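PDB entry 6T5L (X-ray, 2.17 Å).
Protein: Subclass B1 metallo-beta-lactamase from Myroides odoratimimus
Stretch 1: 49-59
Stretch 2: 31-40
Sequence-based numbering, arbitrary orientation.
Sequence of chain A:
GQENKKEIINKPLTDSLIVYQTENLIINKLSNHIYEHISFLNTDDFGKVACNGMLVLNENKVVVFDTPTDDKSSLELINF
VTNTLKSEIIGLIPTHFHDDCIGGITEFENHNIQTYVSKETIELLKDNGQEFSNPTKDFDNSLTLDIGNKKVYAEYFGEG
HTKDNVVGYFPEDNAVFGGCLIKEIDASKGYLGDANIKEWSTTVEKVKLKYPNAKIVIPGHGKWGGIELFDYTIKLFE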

# COMPACT_ATOMS: atom_id res chain seq x y z
N VAL A 49 9.96 1.12 12.89
CA VAL A 49 9.25 2.18 12.19
C VAL A 49 7.93 1.61 11.70
O VAL A 49 7.89 0.50 11.13
CB VAL A 49 10.08 2.75 11.02
CG1 VAL A 49 9.27 3.66 10.17
CG2 VAL A 49 11.28 3.51 11.57
N ALA A 50 6.87 2.38 11.91
CA ALA A 50 5.53 1.95 11.54
C ALA A 50 5.30 2.15 10.04
O ALA A 50 5.74 3.14 9.44
CB ALA A 50 4.48 2.72 12.36
N CYS A 51 4.61 1.19 9.44
CA CYS A 51 4.50 1.10 7.99
C CYS A 51 3.07 0.68 7.68
O CYS A 51 2.54 -0.27 8.30
CB CYS A 51 5.53 0.09 7.42
SG CYS A 51 7.25 0.52 7.52
N ASN A 52 2.42 1.42 6.78
CA ASN A 52 0.98 1.24 6.55
C ASN A 52 0.74 0.48 5.25
O ASN A 52 1.45 0.69 4.27
CB ASN A 52 0.22 2.56 6.41
CG ASN A 52 0.30 3.39 7.65
OD1 ASN A 52 0.46 2.85 8.74
ND2 ASN A 52 0.25 4.70 7.49
N GLY A 53 -0.32 -0.34 5.25
CA GLY A 53 -0.98 -0.73 4.03
C GLY A 53 -2.49 -0.65 4.05
O GLY A 53 -3.11 -0.18 5.02
N MET A 54 -3.10 -1.17 2.96
CA MET A 54 -4.56 -1.06 2.78
C MET A 54 -5.11 -2.46 2.50
O MET A 54 -4.59 -3.23 1.66
CB MET A 54 -5.04 -0.02 1.65
CG MET A 54 -6.59 0.32 1.74
SD MET A 54 -7.08 1.72 0.83
CE MET A 54 -7.05 0.97 -0.86
N LEU A 55 -6.19 -2.76 3.22
CA LEU A 55 -6.98 -3.94 2.95
C LEU A 55 -8.32 -3.46 2.43
O LEU A 55 -9.00 -2.68 3.10
CB LEU A 55 -7.18 -4.74 4.23
CG LEU A 55 -6.09 -5.63 4.79
CD1 LEU A 55 -6.87 -6.73 5.60
CD2 LEU A 55 -5.20 -6.28 3.78
N VAL A 56 -8.69 -3.96 1.26
CA VAL A 56 -9.98 -3.70 0.66
C VAL A 56 -10.79 -4.99 0.75
O VAL A 56 -10.37 -6.06 0.24
CB VAL A 56 -9.84 -3.23 -0.79
CG1 VAL A 56 -11.23 -2.98 -1.41
CG2 VAL A 56 -8.95 -2.01 -0.86
N LEU A 57 -11.96 -4.87 1.35
CA LEU A 57 -12.87 -5.99 1.57
C LEU A 57 -14.19 -5.78 0.82
O LEU A 57 -14.82 -4.73 0.97
CB LEU A 57 -13.17 -6.14 3.05
CG LEU A 57 -14.33 -7.05 3.46
CD1 LEU A 57 -14.16 -8.53 3.20
CD2 LEU A 57 -14.65 -6.74 4.91
N ASN A 58 -14.61 -6.79 0.04
CA ASN A 58 -15.97 -6.81 -0.49
C ASN A 58 -16.48 -8.23 -0.72
O ASN A 58 -15.76 -9.07 -1.26
CB ASN A 58 -16.04 -6.01 -1.79
CG ASN A 58 -17.48 -5.85 -2.31
OD1 ASN A 58 -18.40 -5.45 -1.55
ND2 ASN A 58 -17.69 -6.24 -3.56
N GLU A 59 -17.70 -8.52 -0.26
CA GLU A 59 -18.31 -9.87 -0.38
C GLU A 59 -17.32 -10.97 0.03
O GLU A 59 -17.08 -11.95 -0.67
CB GLU A 59 -18.89 -10.12 -1.81
CG GLU A 59 -20.05 -9.22 -2.13
CD GLU A 59 -20.65 -9.32 -3.57
OE1 GLU A 59 -19.92 -9.31 -4.58
OE2 GLU A 59 -21.90 -9.42 -3.68
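Stretch 2, residues 31-40: SNHIYEHISF

How does stretch 2 lie on stretch 1? From Ile34 to Phe40 it is an extended strand beside strand 49-58, running antiparallel with 151° between the N-to-C directions and a closest axial approach of 4.6 Å. Phe40 pairs with Ala50, Ile38 with Asn52, Glu36 with Met54 and Ile34 with Val56. Hydrogen-bonded pairs alternate with these: Tyr35 N donates to Leu55 O at 2.9 Å and Leu55 N to Tyr35 O at 2.8 Å, while Gly53 N reaches His37 O at 2.8 Å and Cys51 N reaches Ser39 O at 2.8 Å.

Why does His37 sit opposite a glycine? With chi1 at 68° (p), its imidazole folds across the neighbouring strand, and Gly53 CA lies over the ring face, 3.5 Å from the centroid. A CB on Gly53 would fall about 2.1 Å from His37 NE2, so the ring occupies the space that a side chain would need. His37 ND1 hydrogen-bonds water 1 at 2.7 Å; the same water bonds Ser39 OG at 2.7 Å, with Ser39 at chi1 56° (p), and donates to Cys51 O at 2.8 Å.

What shapes the rest of that face? Tyr35 (chi1 m) and Leu55 (chi1 m) bring CB to CB at 3.8 Å, and Leu57, with its t,p rotamer, sets CD2 3.6 Å from Tyr35 CE1.

What fills the other face? Ile34, m at both chi angles, brings CD1 to 3.8 Å from Val56 CG2 and 3.9 Å from Met54 SD. Farther along, Ala50 CB packs 3.8 Å from Phe40 CE1.

How does the pairing finish before the strand? His33 extends the ladder: Leu57 N donates to His33 O at 2.8 Å, and the m rotamer lets His33 ND1 donate to Leu57 O at 2.9 Å.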

# COMPACT_ATOMS: atom_id res chain seq x y z
N SER A 31 -13.86 2.04 7.17
CA SER A 31 -15.21 2.06 6.59
C SER A 31 -15.69 0.60 6.54
O SER A 31 -14.99 -0.31 7.01
CB SER A 31 -15.20 2.64 5.16
OG SER A 31 -14.55 1.67 4.25
N ASN A 32 -16.79 0.37 5.83
CA ASN A 32 -17.28 -0.98 5.64
C ASN A 32 -16.36 -1.79 4.72
O ASN A 32 -16.27 -3.01 4.88
CB ASN A 32 -18.73 -0.95 5.13
CG ASN A 32 -19.71 -0.31 6.16
OD1 ASN A 32 -19.54 -0.48 7.38
ND2 ASN A 32 -20.71 0.42 5.67
N HIS A 33 -15.63 -1.16 3.82
CA HIS A 33 -14.77 -1.91 2.92
C HIS A 33 -13.28 -1.68 3.13
O HIS A 33 -12.47 -2.31 2.44
CB HIS A 33 -15.08 -1.56 1.46
CG HIS A 33 -16.52 -1.72 1.12
ND1 HIS A 33 -17.14 -2.95 1.01
CD2 HIS A 33 -17.49 -0.79 0.89
CE1 HIS A 33 -18.42 -2.77 0.73
NE2 HIS A 33 -18.65 -1.48 0.63
N ILE A 34 -12.89 -0.76 4.00
CA ILE A 34 -11.53 -0.28 3.97
C ILE A 34 -10.93 -0.40 5.36
O ILE A 34 -11.34 0.29 6.28
CB ILE A 34 -11.43 1.18 3.49
CG1 ILE A 34 -11.79 1.31 2.04
CG2 ILE A 34 -10.02 1.74 3.82
CD1 ILE A 34 -10.85 0.69 1.09
N TYR A 35 -9.87 -1.16 5.45
CA TYR A 35 -9.11 -1.43 6.65
C TYR A 35 -7.68 -1.00 6.35
O TYR A 35 -7.23 -1.09 5.20
CB TYR A 35 -9.16 -2.94 6.99
CG TYR A 35 -10.54 -3.52 7.35
CD1 TYR A 35 -11.49 -3.74 6.39
CD2 TYR A 35 -10.83 -3.92 8.64
CE1 TYR A 35 -12.71 -4.25 6.69
CE2 TYR A 35 -12.09 -4.45 8.98
CZ TYR A 35 -13.02 -4.62 7.99
OH TYR A 35 -14.26 -5.15 8.26
N GLU A 36 -7.00 -0.48 7.36
CA GLU A 36 -5.59 -0.09 7.33
C GLU A 36 -4.81 -1.10 8.18
O GLU A 36 -5.24 -1.44 9.31
CB GLU A 36 -5.44 1.33 7.88
CG GLU A 36 -4.00 1.82 7.97
CD GLU A 36 -3.77 3.06 8.81
OE1 GLU A 36 -2.94 3.85 8.33
OE2 GLU A 36 -4.33 3.26 9.94
N HIS A 37 -3.75 -1.66 7.61
CA HIS A 37 -2.86 -2.54 8.36
C HIS A 37 -1.57 -1.78 8.67
O HIS A 37 -1.07 -1.01 7.83
CB HIS A 37 -2.61 -3.89 7.64
CG HIS A 37 -1.83 -3.86 6.36
ND1 HIS A 37 -0.45 -3.75 6.34
CD2 HIS A 37 -2.20 -4.11 5.07
CE1 HIS A 37 -0.01 -3.89 5.10
NE2 HIS A 37 -1.05 -4.10 4.30
N ILE A 38 -1.10 -1.95 9.89
CA ILE A 38 0.12 -1.28 10.37
C ILE A 38 1.06 -2.33 10.97
O ILE A 38 0.64 -3.14 11.81
CB ILE A 38 -0.21 -0.20 11.41
CG1 ILE A 38 -1.33 0.73 10.89
CG2 ILE A 38 1.04 0.61 11.84
CD1 ILE A 38 -1.65 1.96 11.89
N SER A 39 2.33 -2.34 10.51
CA SER A 39 3.35 -3.27 10.98
C SER A 39 4.65 -2.49 11.13
O SER A 39 4.73 -1.27 10.84
CB SER A 39 3.51 -4.51 10.05
OG SER A 39 3.81 -4.13 8.69
N PHE A 40 5.66 -3.16 11.66
CA PHE A 40 6.83 -2.43 12.17
C PHE A 40 8.11 -2.97 11.55
O PHE A 40 8.46 -4.14 11.71
CB PHE A 40 6.86 -2.48 13.69
CG PHE A 40 5.61 -1.96 14.30
CD1 PHE A 40 5.41 -0.59 14.44
CD2 PHE A 40 4.62 -2.81 14.70
CE1 PHE A 40 4.27 -0.08 14.98
CE2 PHE A 40 3.46 -2.32 15.25
CZ PHE A 40 3.27 -0.95 15.37
O HOH W 1 1.85 -2.82 7.38